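Dihydropteridine reductase (Dictyostelium discoideum, PDB 3ORF) reduces quinonoid dihydropteridines to their tetrahydro forms with NADH or NADPH, as a homodimeric enzyme of the short-chain dehydrogenase/reductase family. Local coordinates at residues L186-V191 against V237-K242; F140-A145 against A163-I168; L26-S31 against F91-G96. All blocks are in the same frame, centred on the assembly; numbering follows the deposited sequence.

Interaction 1 of 3, residues L186-V191 against V237-K242; sequences LGILPV and VKFETK. With NAD (nicotinamide-adenine-dinucleotide), chain E.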
loop_
_atom_site.group_PDB
_atom_site.type_symbol
_atom_site.label_atom_id
_atom_site.label_comp_id
_atom_site.label_asym_id
_atom_site.label_seq_id
_atom_site.Cartn_x
_atom_site.Cartn_y
_atom_site.Cartn_z
ATOM N N LEU A 186 3.237 7.924 -15.006
ATOM C CA LEU A 186 3.789 6.612 -15.378
ATOM C C LEU A 186 4.488 5.961 -14.177
ATOM O O LEU A 186 4.948 6.631 -13.242
ATOM C CB LEU A 186 4.853 6.775 -16.502
ATOM C CG LEU A 186 4.293 7.403 -17.776
ATOM C CD1 LEU A 186 5.375 7.652 -18.747
ATOM C CD2 LEU A 186 3.132 6.530 -18.351
ATOM N N GLY A 187 4.598 4.643 -14.227
ATOM C CA GLY A 187 5.402 3.909 -13.314
ATOM C C GLY A 187 6.481 3.279 -14.169
ATOM O O GLY A 187 6.190 2.838 -15.299
ATOM N N ILE A 188 7.727 3.235 -13.667
ATOM C CA ILE A 188 8.768 2.423 -14.327
ATOM C C ILE A 188 9.019 1.290 -13.391
ATOM O O ILE A 188 9.094 1.498 -12.164
ATOM C CB ILE A 188 10.075 3.204 -14.627
ATOM C CG1 ILE A 188 10.599 3.874 -13.377
ATOM C CG2 ILE A 188 9.855 4.184 -15.802
ATOM C CD1 ILE A 188 11.816 4.726 -13.625
ATOM N N LEU A 189 9.040 0.071 -13.950
ATOM C CA LEU A 189 8.969 -1.146 -13.156
ATOM C C LEU A 189 10.151 -2.010 -13.615
ATOM O O LEU A 189 10.015 -2.843 -14.488
ATOM C CB LEU A 189 7.626 -1.923 -13.363
ATOM C CG LEU A 189 6.391 -1.726 -12.461
ATOM C CD1 LEU A 189 5.926 -0.279 -12.574
ATOM C CD2 LEU A 189 5.313 -2.685 -12.943
ATOM N N PRO A 190 11.301 -1.825 -12.984
ATOM C CA PRO A 190 12.471 -2.639 -13.367
ATOM C C PRO A 190 12.374 -4.100 -12.885
ATOM O O PRO A 190 11.803 -4.354 -11.797
ATOM C CB PRO A 190 13.660 -1.918 -12.692
ATOM C CG PRO A 190 13.036 -0.988 -11.595
ATOM C CD PRO A 190 11.506 -0.944 -11.822
ATOM N N VAL A 191 12.802 -5.040 -13.752
ATOM C CA VAL A 191 13.118 -6.408 -13.334
ATOM C C VAL A 191 14.411 -6.354 -12.465
ATOM O O VAL A 191 14.383 -6.675 -11.280
ATOM C CB VAL A 191 13.215 -7.314 -14.563
ATOM C CG1 VAL A 191 13.594 -8.781 -14.181
ATOM C CG2 VAL A 191 11.852 -7.287 -15.247
ATOM N N VAL A 237 5.258 0.735 -16.732
ATOM C CA VAL A 237 6.163 0.334 -17.785
ATOM C C VAL A 237 7.279 -0.598 -17.257
ATOM O O VAL A 237 8.241 -0.137 -16.573
ATOM C CB VAL A 237 6.815 1.596 -18.499
ATOM C CG1 VAL A 237 7.603 1.175 -19.790
ATOM C CG2 VAL A 237 5.781 2.620 -18.792
ATOM N N LYS A 238 7.145 -1.891 -17.597
ATOM C CA LYS A 238 8.115 -2.916 -17.216
ATOM C C LYS A 238 9.337 -2.844 -18.131
ATOM O O LYS A 238 9.196 -2.617 -19.323
ATOM C CB LYS A 238 7.474 -4.306 -17.318
ATOM C CG LYS A 238 8.305 -5.474 -16.736
ATOM C CD LYS A 238 7.600 -6.750 -17.033
ATOM C CE LYS A 238 8.498 -7.981 -16.734
ATOM N NZ LYS A 238 7.969 -9.126 -17.517
ATOM N N PHE A 239 10.531 -3.042 -17.595
ATOM C CA PHE A 239 11.702 -3.113 -18.463
ATOM C C PHE A 239 12.703 -4.136 -17.895
ATOM O O PHE A 239 12.887 -4.202 -16.710
ATOM C CB PHE A 239 12.373 -1.713 -18.680
ATOM C CG PHE A 239 12.843 -0.999 -17.412
ATOM C CD1 PHE A 239 14.178 -1.049 -17.028
ATOM C CD2 PHE A 239 11.972 -0.274 -16.631
ATOM C CE1 PHE A 239 14.627 -0.367 -15.928
ATOM C CE2 PHE A 239 12.405 0.436 -15.481
ATOM C CZ PHE A 239 13.725 0.388 -15.139
ATOM N N GLU A 240 13.335 -4.883 -18.786
ATOM C CA GLU A 240 14.227 -5.943 -18.467
ATOM C C GLU A 240 15.304 -5.949 -19.560
ATOM O O GLU A 240 15.028 -5.676 -20.725
ATOM C CB GLU A 240 13.495 -7.298 -18.497
ATOM C CG GLU A 240 14.307 -8.459 -17.787
ATOM C CD GLU A 240 13.504 -9.812 -17.678
ATOM O OE1 GLU A 240 12.317 -9.900 -18.128
ATOM O OE2 GLU A 240 14.096 -10.797 -17.154
ATOM N N THR A 241 16.521 -6.238 -19.139
ATOM C CA THR A 241 17.660 -6.300 -20.000
ATOM C C THR A 241 18.075 -7.817 -20.093
ATOM O O THR A 241 18.034 -8.560 -19.076
ATOM C CB THR A 241 18.788 -5.433 -19.391
ATOM O OG1 THR A 241 18.360 -4.073 -19.327
ATOM C CG2 THR A 241 20.060 -5.502 -20.246
ATOM N N LYS A 242 18.440 -8.257 -21.281
ATOM C CA LYS A 242 18.905 -9.662 -21.517
ATOM C C LYS A 242 20.087 -9.481 -22.424
ATOM O O LYS A 242 19.932 -8.920 -23.499
ATOM C CB LYS A 242 17.836 -10.501 -22.224
ATOM C CG LYS A 242 16.486 -10.565 -21.527
ATOM C CD LYS A 242 16.134 -11.890 -20.767
ATOM C CE LYS A 242 17.082 -12.233 -19.584
ATOM N NZ LYS A 242 17.088 -13.727 -19.189
HETATM P PA NAD E . 19.244 3.784 -3.222
HETATM O O1A NAD E . 19.108 3.191 -1.866
HETATM O O2A NAD E . 20.581 4.150 -3.767
HETATM O O5B NAD E . 18.465 5.228 -3.169
HETATM C C5B NAD E . 17.204 5.507 -2.679
HETATM C C4B NAD E . 17.238 6.982 -2.242
HETATM O O4B NAD E . 15.920 7.267 -1.687
HETATM C C3B NAD E . 18.229 7.147 -1.058
HETATM O O3B NAD E . 18.912 8.368 -1.212
HETATM C C2B NAD E . 17.343 7.375 0.151
HETATM O O2B NAD E . 17.947 8.292 1.078
HETATM C C1B NAD E . 16.120 8.044 -0.509
HETATM N N9A NAD E . 14.838 7.883 0.232
HETATM C C8A NAD E . 14.447 6.752 0.875
HETATM N N7A NAD E . 13.219 6.986 1.362
HETATM C C5A NAD E . 12.841 8.268 1.068
HETATM C C6A NAD E . 11.687 9.073 1.319
HETATM N N6A NAD E . 10.661 8.620 2.080
HETATM N N1A NAD E . 11.634 10.346 0.829
HETATM C C2A NAD E . 12.661 10.835 0.144
HETATM N N3A NAD E . 13.760 10.093 -0.106
HETATM C C4A NAD E . 13.894 8.831 0.357
HETATM O O3 NAD E . 18.410 2.835 -4.163
HETATM P PN NAD E . 18.451 2.667 -5.689
HETATM O O1N NAD E . 19.265 1.423 -5.876
HETATM O O2N NAD E . 18.710 3.968 -6.436
HETATM O O5D NAD E . 16.931 2.255 -6.081
HETATM C C5D NAD E . 15.980 3.197 -6.593
HETATM C C4D NAD E . 14.577 2.563 -6.659
HETATM O O4D NAD E . 14.669 1.230 -7.229
HETATM C C3D NAD E . 13.838 2.374 -5.329
HETATM O O3D NAD E . 12.508 2.975 -5.512
HETATM C C2D NAD E . 13.706 0.852 -5.170
HETATM O O2D NAD E . 12.494 0.614 -4.436
HETATM C C1D NAD E . 13.521 0.521 -6.667
HETATM N N1N NAD E . 13.346 -0.817 -7.395
HETATM C C2N NAD E . 14.438 -1.713 -7.784
HETATM C C3N NAD E . 14.095 -2.922 -8.484
HETATM C C7N NAD E . 15.137 -3.963 -8.975
HETATM O O7N NAD E . 14.923 -5.178 -8.804
HETATM N N7N NAD E . 16.191 -3.436 -9.633
HETATM C C4N NAD E . 12.746 -3.206 -8.807
HETATM C C5N NAD E . 11.721 -2.319 -8.455
HETATM C C6N NAD E . 12.020 -1.156 -7.765
#
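Gly-187 and Val-237 begin a run of four backbone hydrogen bonds between two parallel strands. Val-237 N gives its hydrogen to Gly-187 O at 2.7 Å, and Leu-189 N gives its own to Val-237 O. Phe-239 N then bonds to Leu-189 O at a longer 3.2 Å, and Val-191 N closes the run on Phe-239 O. The last is the straightest, 173° at the hydrogen. Pro-190, which has no N-H, takes no part in these bonds.

Apolar packing gathers round the Phe-239 ring and, past the strand end, round Val-191. On the face of Ile-188 and Pro-190 the Phe-239 ring folds back over the neighbouring strand: its CG sits between its own backbone N and carbonyl carbon (chi1 59°), which swings the ring across. Pro-190 CA lies over one ring face, Pro-190 CB is 3.4 Å from Phe-239 CZ, and Ile-188 CB meets the ring edge at CE2. Trp-248 of strand 245-250 stacks on the same ring. Beyond the strand end, Val-191 lies across the extended Glu-240 chain, with Val-191 CB 3.6 Å from Glu-240 CG, while Val-191 CG2 also touches Lys-238 CE.

Towards the cofactor, Pro-190 CG rests 3.6 Å from NAD C4N. The strand end, with its proline under the nicotinamide, belongs to the cofactor pocket at the carboxyl edge of a Rossmann-fold sheet.

Interaction 2 of 3, residues F140-A145 against A163-I168; sequences FVLTGA and AATHHI. With NAD (nicotinamide-adenine-dinucleotide), chain E.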
loop_
_atom_site.group_PDB
_atom_site.type_symbol
_atom_site.label_atom_id
_atom_site.label_comp_id
_atom_site.label_asym_id
_atom_site.label_seq_id
_atom_site.Cartn_x
_atom_site.Cartn_y
_atom_site.Cartn_z
ATOM N N PHE A 140 5.288 12.870 -14.977
ATOM C CA PHE A 140 5.358 12.516 -13.586
ATOM C C PHE A 140 5.631 11.015 -13.450
ATOM O O PHE A 140 4.785 10.186 -13.831
ATOM C CB PHE A 140 4.016 12.857 -12.949
ATOM C CG PHE A 140 3.904 12.449 -11.528
ATOM C CD1 PHE A 140 4.180 13.366 -10.509
ATOM C CD2 PHE A 140 3.490 11.174 -11.197
ATOM C CE1 PHE A 140 4.025 12.989 -9.169
ATOM C CE2 PHE A 140 3.364 10.806 -9.885
ATOM C CZ PHE A 140 3.648 11.708 -8.872
ATOM N N VAL A 141 6.775 10.643 -12.898
ATOM C CA VAL A 141 7.104 9.227 -12.881
ATOM C C VAL A 141 7.402 8.691 -11.536
ATOM O O VAL A 141 8.280 9.213 -10.910
ATOM C CB VAL A 141 8.302 8.937 -13.797
ATOM C CG1 VAL A 141 8.692 7.432 -13.761
ATOM C CG2 VAL A 141 7.902 9.304 -15.233
ATOM N N LEU A 142 6.706 7.603 -11.105
ATOM C CA LEU A 142 7.110 6.887 -9.902
ATOM C C LEU A 142 7.829 5.578 -10.259
ATOM O O LEU A 142 7.472 4.900 -11.234
ATOM C CB LEU A 142 5.883 6.584 -9.016
ATOM C CG LEU A 142 5.005 7.760 -8.583
ATOM C CD1 LEU A 142 3.911 7.367 -7.537
ATOM C CD2 LEU A 142 5.972 8.780 -7.956
ATOM N N THR A 143 8.818 5.198 -9.446
ATOM C CA THR A 143 9.459 3.868 -9.515
ATOM C C THR A 143 8.611 2.797 -8.772
ATOM O O THR A 143 8.424 2.858 -7.514
ATOM C CB THR A 143 10.872 3.909 -8.973
ATOM O OG1 THR A 143 11.584 4.976 -9.678
ATOM C CG2 THR A 143 11.578 2.592 -9.339
ATOM N N GLY A 144 8.090 1.824 -9.545
ATOM C CA GLY A 144 7.286 0.755 -8.932
ATOM C C GLY A 144 8.169 -0.482 -8.811
ATOM O O GLY A 144 9.410 -0.369 -8.619
ATOM N N ALA A 145 7.577 -1.675 -9.012
ATOM C CA ALA A 145 8.411 -2.869 -9.116
ATOM C C ALA A 145 7.804 -3.895 -9.981
ATOM O O ALA A 145 6.666 -4.242 -9.806
ATOM C CB ALA A 145 8.774 -3.455 -7.723
ATOM N N ALA A 163 2.751 -2.407 -4.510
ATOM C CA ALA A 163 1.454 -2.513 -5.127
ATOM C C ALA A 163 0.729 -1.208 -4.843
ATOM O O ALA A 163 -0.035 -0.734 -5.668
ATOM C CB ALA A 163 0.586 -3.766 -4.586
ATOM N N ALA A 164 0.963 -0.608 -3.668
ATOM C CA ALA A 164 0.224 0.624 -3.394
ATOM C C ALA A 164 0.774 1.706 -4.334
ATOM O O ALA A 164 0.035 2.549 -4.823
ATOM C CB ALA A 164 0.458 1.059 -1.924
ATOM N N THR A 165 2.093 1.707 -4.525
ATOM C CA THR A 165 2.730 2.682 -5.453
ATOM C C THR A 165 2.115 2.609 -6.829
ATOM O O THR A 165 1.855 3.639 -7.456
ATOM C CB THR A 165 4.219 2.466 -5.571
ATOM O OG1 THR A 165 4.771 2.515 -4.260
ATOM C CG2 THR A 165 4.834 3.528 -6.423
ATOM N N HIS A 166 1.870 1.365 -7.291
ATOM C CA HIS A 166 1.311 1.186 -8.641
ATOM C C HIS A 166 -0.095 1.811 -8.682
ATOM O O HIS A 166 -0.510 2.349 -9.687
ATOM C CB HIS A 166 1.201 -0.328 -9.033
ATOM C CG HIS A 166 2.546 -1.006 -9.171
ATOM N ND1 HIS A 166 2.695 -2.379 -9.218
ATOM C CD2 HIS A 166 3.802 -0.491 -9.292
ATOM C CE1 HIS A 166 3.984 -2.681 -9.313
ATOM N NE2 HIS A 166 4.677 -1.557 -9.340
ATOM N N HIS A 167 -0.853 1.632 -7.625
ATOM C CA HIS A 167 -2.276 2.125 -7.611
ATOM C C HIS A 167 -2.237 3.673 -7.615
ATOM O O HIS A 167 -3.070 4.313 -8.246
ATOM C CB HIS A 167 -2.956 1.567 -6.376
ATOM C CG HIS A 167 -4.407 1.894 -6.265
ATOM N ND1 HIS A 167 -5.404 1.014 -6.680
ATOM C CD2 HIS A 167 -5.046 2.983 -5.741
ATOM C CE1 HIS A 167 -6.584 1.564 -6.440
ATOM N NE2 HIS A 167 -6.397 2.765 -5.896
ATOM N N ILE A 168 -1.250 4.275 -6.960
ATOM C CA ILE A 168 -1.165 5.742 -6.916
ATOM C C ILE A 168 -0.906 6.341 -8.310
ATOM O O ILE A 168 -1.560 7.276 -8.782
ATOM C CB ILE A 168 -0.023 6.202 -5.960
ATOM C CG1 ILE A 168 -0.409 5.922 -4.508
ATOM C CG2 ILE A 168 0.260 7.722 -6.118
ATOM C CD1 ILE A 168 0.865 5.918 -3.535
HETATM P PA NAD E . 19.244 3.784 -3.222
HETATM O O1A NAD E . 19.108 3.191 -1.866
HETATM O O2A NAD E . 20.581 4.150 -3.767
HETATM O O5B NAD E . 18.465 5.228 -3.169
HETATM C C5B NAD E . 17.204 5.507 -2.679
HETATM C C4B NAD E . 17.238 6.982 -2.242
HETATM O O4B NAD E . 15.920 7.267 -1.687
HETATM C C3B NAD E . 18.229 7.147 -1.058
HETATM O O3B NAD E . 18.912 8.368 -1.212
HETATM C C2B NAD E . 17.343 7.375 0.151
HETATM O O2B NAD E . 17.947 8.292 1.078
HETATM C C1B NAD E . 16.120 8.044 -0.509
HETATM N N9A NAD E . 14.838 7.883 0.232
HETATM C C8A NAD E . 14.447 6.752 0.875
HETATM N N7A NAD E . 13.219 6.986 1.362
HETATM C C5A NAD E . 12.841 8.268 1.068
HETATM C C6A NAD E . 11.687 9.073 1.319
HETATM N N6A NAD E . 10.661 8.620 2.080
HETATM N N1A NAD E . 11.634 10.346 0.829
HETATM C C2A NAD E . 12.661 10.835 0.144
HETATM N N3A NAD E . 13.760 10.093 -0.106
HETATM C C4A NAD E . 13.894 8.831 0.357
HETATM O O3 NAD E . 18.410 2.835 -4.163
HETATM P PN NAD E . 18.451 2.667 -5.689
HETATM O O1N NAD E . 19.265 1.423 -5.876
HETATM O O2N NAD E . 18.710 3.968 -6.436
HETATM O O5D NAD E . 16.931 2.255 -6.081
HETATM C C5D NAD E . 15.980 3.197 -6.593
HETATM C C4D NAD E . 14.577 2.563 -6.659
HETATM O O4D NAD E . 14.669 1.230 -7.229
HETATM C C3D NAD E . 13.838 2.374 -5.329
HETATM O O3D NAD E . 12.508 2.975 -5.512
HETATM C C2D NAD E . 13.706 0.852 -5.170
HETATM O O2D NAD E . 12.494 0.614 -4.436
HETATM C C1D NAD E . 13.521 0.521 -6.667
HETATM N N1N NAD E . 13.346 -0.817 -7.395
HETATM C C2N NAD E . 14.438 -1.713 -7.784
HETATM C C3N NAD E . 14.095 -2.922 -8.484
HETATM C C7N NAD E . 15.137 -3.963 -8.975
HETATM O O7N NAD E . 14.923 -5.178 -8.804
HETATM N N7N NAD E . 16.191 -3.436 -9.633
HETATM C C4N NAD E . 12.746 -3.206 -8.807
HETATM C C5N NAD E . 11.721 -2.319 -8.455
HETATM C C6N NAD E . 12.020 -1.156 -7.765
#
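His-166 reaches from its helix to the turn after strand 138-143 and takes the one hydrogen bond of the contact. Ala-145 N points at His-166 NE2 over 2.9 Å, nearly straight at 170° and close to the ring plane, so NE2 acts as acceptor. The ring owes its place to a CG that stands anti to the carbonyl carbon, beside the backbone N (chi1 -66°), which carries the imidazole along the helix flank to the strand end. Gly-144 CA lies at the ring edge too, 3.5 Å from His-166 NE2; having no side chain, Gly-144 lets the imidazole come this close to the backbone.

Strand and helix run nearly antiparallel, at 168° with axes 9.0 Å apart, as expected where a helix packs on the sheet of an SDR Rossmann fold. Helix 156-172 also carries Tyr-158, the predicted proton acceptor, whose side chain touches Ala-145.

Apolar contacts fill the rest of the interface. Leu-142 CD1 sits 3.9 Å from Ile-168 CG2, the two side chains crossing at about a right angle, and it also meets Thr-165 CG2. That methyl lies 3.8 Å from Thr-143 O. The two threonine hydroxyls turn to other partners, Thr-165 OG1 being hydrogen-bonded to Thr-161 O within the helix and Thr-143 OG1 to Cys-93 O on the adjoining strand. Ile-168 is shared with the dimer interface, where it packs on Ala-160 of the second subunit. On the cofactor side, Thr-143 CG2 approaches the nicotinamide ribose, 3.9 Å from NAD C1D.

Interaction 3 of 3, residues L26-S31 against F91-G96; sequences LVLGGS and FVCAAG. With NAD (nicotinamide-adenine-dinucleotide), chain E.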
loop_
_atom_site.group_PDB
_atom_site.type_symbol
_atom_site.label_atom_id
_atom_site.label_comp_id
_atom_site.label_asym_id
_atom_site.label_seq_id
_atom_site.Cartn_x
_atom_site.Cartn_y
_atom_site.Cartn_z
ATOM N N LEU A 26 12.699 17.607 -11.328
ATOM C CA LEU A 26 12.807 17.400 -9.897
ATOM C C LEU A 26 12.802 15.947 -9.511
ATOM O O LEU A 26 11.996 15.167 -10.029
ATOM C CB LEU A 26 11.656 18.090 -9.211
ATOM C CG LEU A 26 11.303 17.672 -7.800
ATOM C CD1 LEU A 26 12.356 18.098 -6.936
ATOM C CD2 LEU A 26 10.137 18.527 -7.434
ATOM N N VAL A 27 13.703 15.554 -8.622
ATOM C CA VAL A 27 13.916 14.137 -8.366
ATOM C C VAL A 27 13.913 13.854 -6.850
ATOM O O VAL A 27 14.798 14.350 -6.136
ATOM C CB VAL A 27 15.245 13.626 -8.952
ATOM C CG1 VAL A 27 15.377 12.097 -8.711
ATOM C CG2 VAL A 27 15.424 13.991 -10.457
ATOM N N LEU A 28 12.920 13.080 -6.386
ATOM C CA LEU A 28 12.793 12.720 -4.960
ATOM C C LEU A 28 13.617 11.467 -4.907
ATOM O O LEU A 28 13.496 10.618 -5.822
ATOM C CB LEU A 28 11.305 12.441 -4.605
ATOM C CG LEU A 28 10.976 12.086 -3.150
ATOM C CD1 LEU A 28 11.408 13.303 -2.224
ATOM C CD2 LEU A 28 9.431 11.735 -2.965
ATOM N N GLY A 29 14.519 11.347 -3.915
ATOM C CA GLY A 29 15.472 10.264 -3.971
ATOM C C GLY A 29 16.651 10.692 -4.820
ATOM O O GLY A 29 17.437 9.848 -5.327
ATOM N N GLY A 30 16.741 12.002 -5.045
ATOM C CA GLY A 30 17.815 12.545 -5.868
ATOM C C GLY A 30 19.256 12.228 -5.481
ATOM O O GLY A 30 20.151 12.468 -6.283
ATOM N N SER A 31 19.512 11.611 -4.320
ATOM C CA SER A 31 20.911 11.272 -3.995
ATOM C C SER A 31 21.199 9.796 -4.097
ATOM O O SER A 31 22.374 9.410 -3.935
ATOM C CB SER A 31 21.275 11.691 -2.581
ATOM O OG SER A 31 21.186 13.113 -2.461
ATOM N N PHE A 91 8.943 15.258 -13.129
ATOM C CA PHE A 91 9.165 14.855 -11.744
ATOM C C PHE A 91 9.454 13.365 -11.721
ATOM O O PHE A 91 8.778 12.594 -12.432
ATOM C CB PHE A 91 7.945 15.153 -10.869
ATOM C CG PHE A 91 8.033 14.499 -9.522
ATOM C CD1 PHE A 91 8.715 15.123 -8.473
ATOM C CD2 PHE A 91 7.538 13.188 -9.322
ATOM C CE1 PHE A 91 8.896 14.471 -7.241
ATOM C CE2 PHE A 91 7.672 12.550 -8.077
ATOM C CZ PHE A 91 8.369 13.228 -7.021
ATOM N N VAL A 92 10.454 12.926 -10.975
ATOM C CA VAL A 92 10.760 11.462 -10.900
ATOM C C VAL A 92 10.929 11.066 -9.466
ATOM O O VAL A 92 11.682 11.706 -8.734
ATOM C CB VAL A 92 12.068 11.120 -11.606
ATOM C CG1 VAL A 92 12.395 9.575 -11.435
ATOM C CG2 VAL A 92 11.979 11.480 -13.087
ATOM N N CYS A 93 10.211 10.061 -8.996
ATOM C CA CYS A 93 10.562 9.593 -7.665
ATOM C C CYS A 93 11.459 8.377 -7.754
ATOM O O CYS A 93 11.079 7.291 -8.292
ATOM C CB CYS A 93 9.320 9.274 -6.847
ATOM S SG CYS A 93 9.612 8.433 -5.250
ATOM N N ALA A 94 12.687 8.545 -7.279
ATOM C CA ALA A 94 13.605 7.424 -7.296
ATOM C C ALA A 94 13.920 7.014 -5.897
ATOM O O ALA A 94 14.874 6.311 -5.687
ATOM C CB ALA A 94 14.901 7.764 -8.041
ATOM N N ALA A 95 13.153 7.503 -4.941
ATOM C CA ALA A 95 13.277 7.153 -3.530
ATOM C C ALA A 95 12.740 5.737 -3.313
ATOM O O ALA A 95 11.856 5.274 -4.034
ATOM C CB ALA A 95 12.447 8.174 -2.655
ATOM N N GLY A 96 13.227 5.065 -2.307
ATOM C CA GLY A 96 12.644 3.768 -1.958
ATOM C C GLY A 96 13.729 2.908 -1.302
ATOM O O GLY A 96 14.813 3.406 -0.968
HETATM P PA NAD E . 19.244 3.784 -3.222
HETATM O O1A NAD E . 19.108 3.191 -1.866
HETATM O O2A NAD E . 20.581 4.150 -3.767
HETATM O O5B NAD E . 18.465 5.228 -3.169
HETATM C C5B NAD E . 17.204 5.507 -2.679
HETATM C C4B NAD E . 17.238 6.982 -2.242
HETATM O O4B NAD E . 15.920 7.267 -1.687
HETATM C C3B NAD E . 18.229 7.147 -1.058
HETATM O O3B NAD E . 18.912 8.368 -1.212
HETATM C C2B NAD E . 17.343 7.375 0.151
HETATM O O2B NAD E . 17.947 8.292 1.078
HETATM C C1B NAD E . 16.120 8.044 -0.509
HETATM N N9A NAD E . 14.838 7.883 0.232
HETATM C C8A NAD E . 14.447 6.752 0.875
HETATM N N7A NAD E . 13.219 6.986 1.362
HETATM C C5A NAD E . 12.841 8.268 1.068
HETATM C C6A NAD E . 11.687 9.073 1.319
HETATM N N6A NAD E . 10.661 8.620 2.080
HETATM N N1A NAD E . 11.634 10.346 0.829
HETATM C C2A NAD E . 12.661 10.835 0.144
HETATM N N3A NAD E . 13.760 10.093 -0.106
HETATM C C4A NAD E . 13.894 8.831 0.357
HETATM O O3 NAD E . 18.410 2.835 -4.163
HETATM P PN NAD E . 18.451 2.667 -5.689
HETATM O O1N NAD E . 19.265 1.423 -5.876
HETATM O O2N NAD E . 18.710 3.968 -6.436
HETATM O O5D NAD E . 16.931 2.255 -6.081
HETATM C C5D NAD E . 15.980 3.197 -6.593
HETATM C C4D NAD E . 14.577 2.563 -6.659
HETATM O O4D NAD E . 14.669 1.230 -7.229
HETATM C C3D NAD E . 13.838 2.374 -5.329
HETATM O O3D NAD E . 12.508 2.975 -5.512
HETATM C C2D NAD E . 13.706 0.852 -5.170
HETATM O O2D NAD E . 12.494 0.614 -4.436
HETATM C C1D NAD E . 13.521 0.521 -6.667
HETATM N N1N NAD E . 13.346 -0.817 -7.395
HETATM C C2N NAD E . 14.438 -1.713 -7.784
HETATM C C3N NAD E . 14.095 -2.922 -8.484
HETATM C C7N NAD E . 15.137 -3.963 -8.975
HETATM O O7N NAD E . 14.923 -5.178 -8.804
HETATM N N7N NAD E . 16.191 -3.436 -9.633
HETATM C C4N NAD E . 12.746 -3.206 -8.807
HETATM C C5N NAD E . 11.721 -2.319 -8.455
HETATM C C6N NAD E . 12.020 -1.156 -7.765
#
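At the heart of the Rossmann fold, the first strand, 24-28, lies parallel to strand 88-93, and both end in glycine-containing loops that receive NAD. Leu-26 O accepts a hydrogen bond from Val-92 N at 2.9 Å, and Leu-28 N bonds to Val-92 O. Ala-94 N follows on Leu-28 O at 2.7 Å, carrying the pairing past the strand ends into the loops.

On the face of Leu-26, Leu-28, Phe-91 and Cys-93 the Phe-91 ring reaches along the neighbouring strand. With its CG anti to the backbone N (chi1 168°), it brings CD1 to within 3.7 Å of Leu-26 CG and CZ near Leu-28 CB, while Leu-26 CD2 lies at its edge, in plane. Leu-28 CD2 touches Cys-93 SG. Helix 108-133 packs on this face, Ser-126 touching Leu-28, Phe-91 and Cys-93.

Val-27 to Gly-30 form a type II turn. Bare of a side chain and with a positive phi of 85°, Gly-29 passes close to the Ala-94 and Ala-95 backbone, its CA 3.7 Å from Ala-95 N. Ala-95 CB lies 3.4 Å from NAD C4A and Leu-28 CD1 3.6 Å from NAD C2A, so both touch the adenine.

NAD O3D donates to Ala-95 O at 2.8 Å. Cofactor recognition here thus combines apolar contact at the adenine with a main-chain acceptor for the nicotinamide ribose.

In the fold
All three contacts reach the same sheet and touch NAD, but at different depths. Interactions 2 and 3 are formed by buried residues, interaction 3 nearest the centre of the chain; interaction 1, towards the edge formed by strand 245-250, has partly exposed Lys-238, Glu-240 and Val-191 at its margin. Interactions 1 and 3 pair parallel strands through backbone bonds, whereas interaction 2 packs a helix on a strand, mostly through side chains, and borders the second subunit. Strand 138-143 and the residue after it join them: Val-141 N lies 2.8 Å from Phe-91 O, and Gly-144 N 2.8 Å from Ile-188 O. Interaction 1 meets the nicotinamide, interaction 3 the adenine and the nicotinamide ribose, their centres about 17 Å apart.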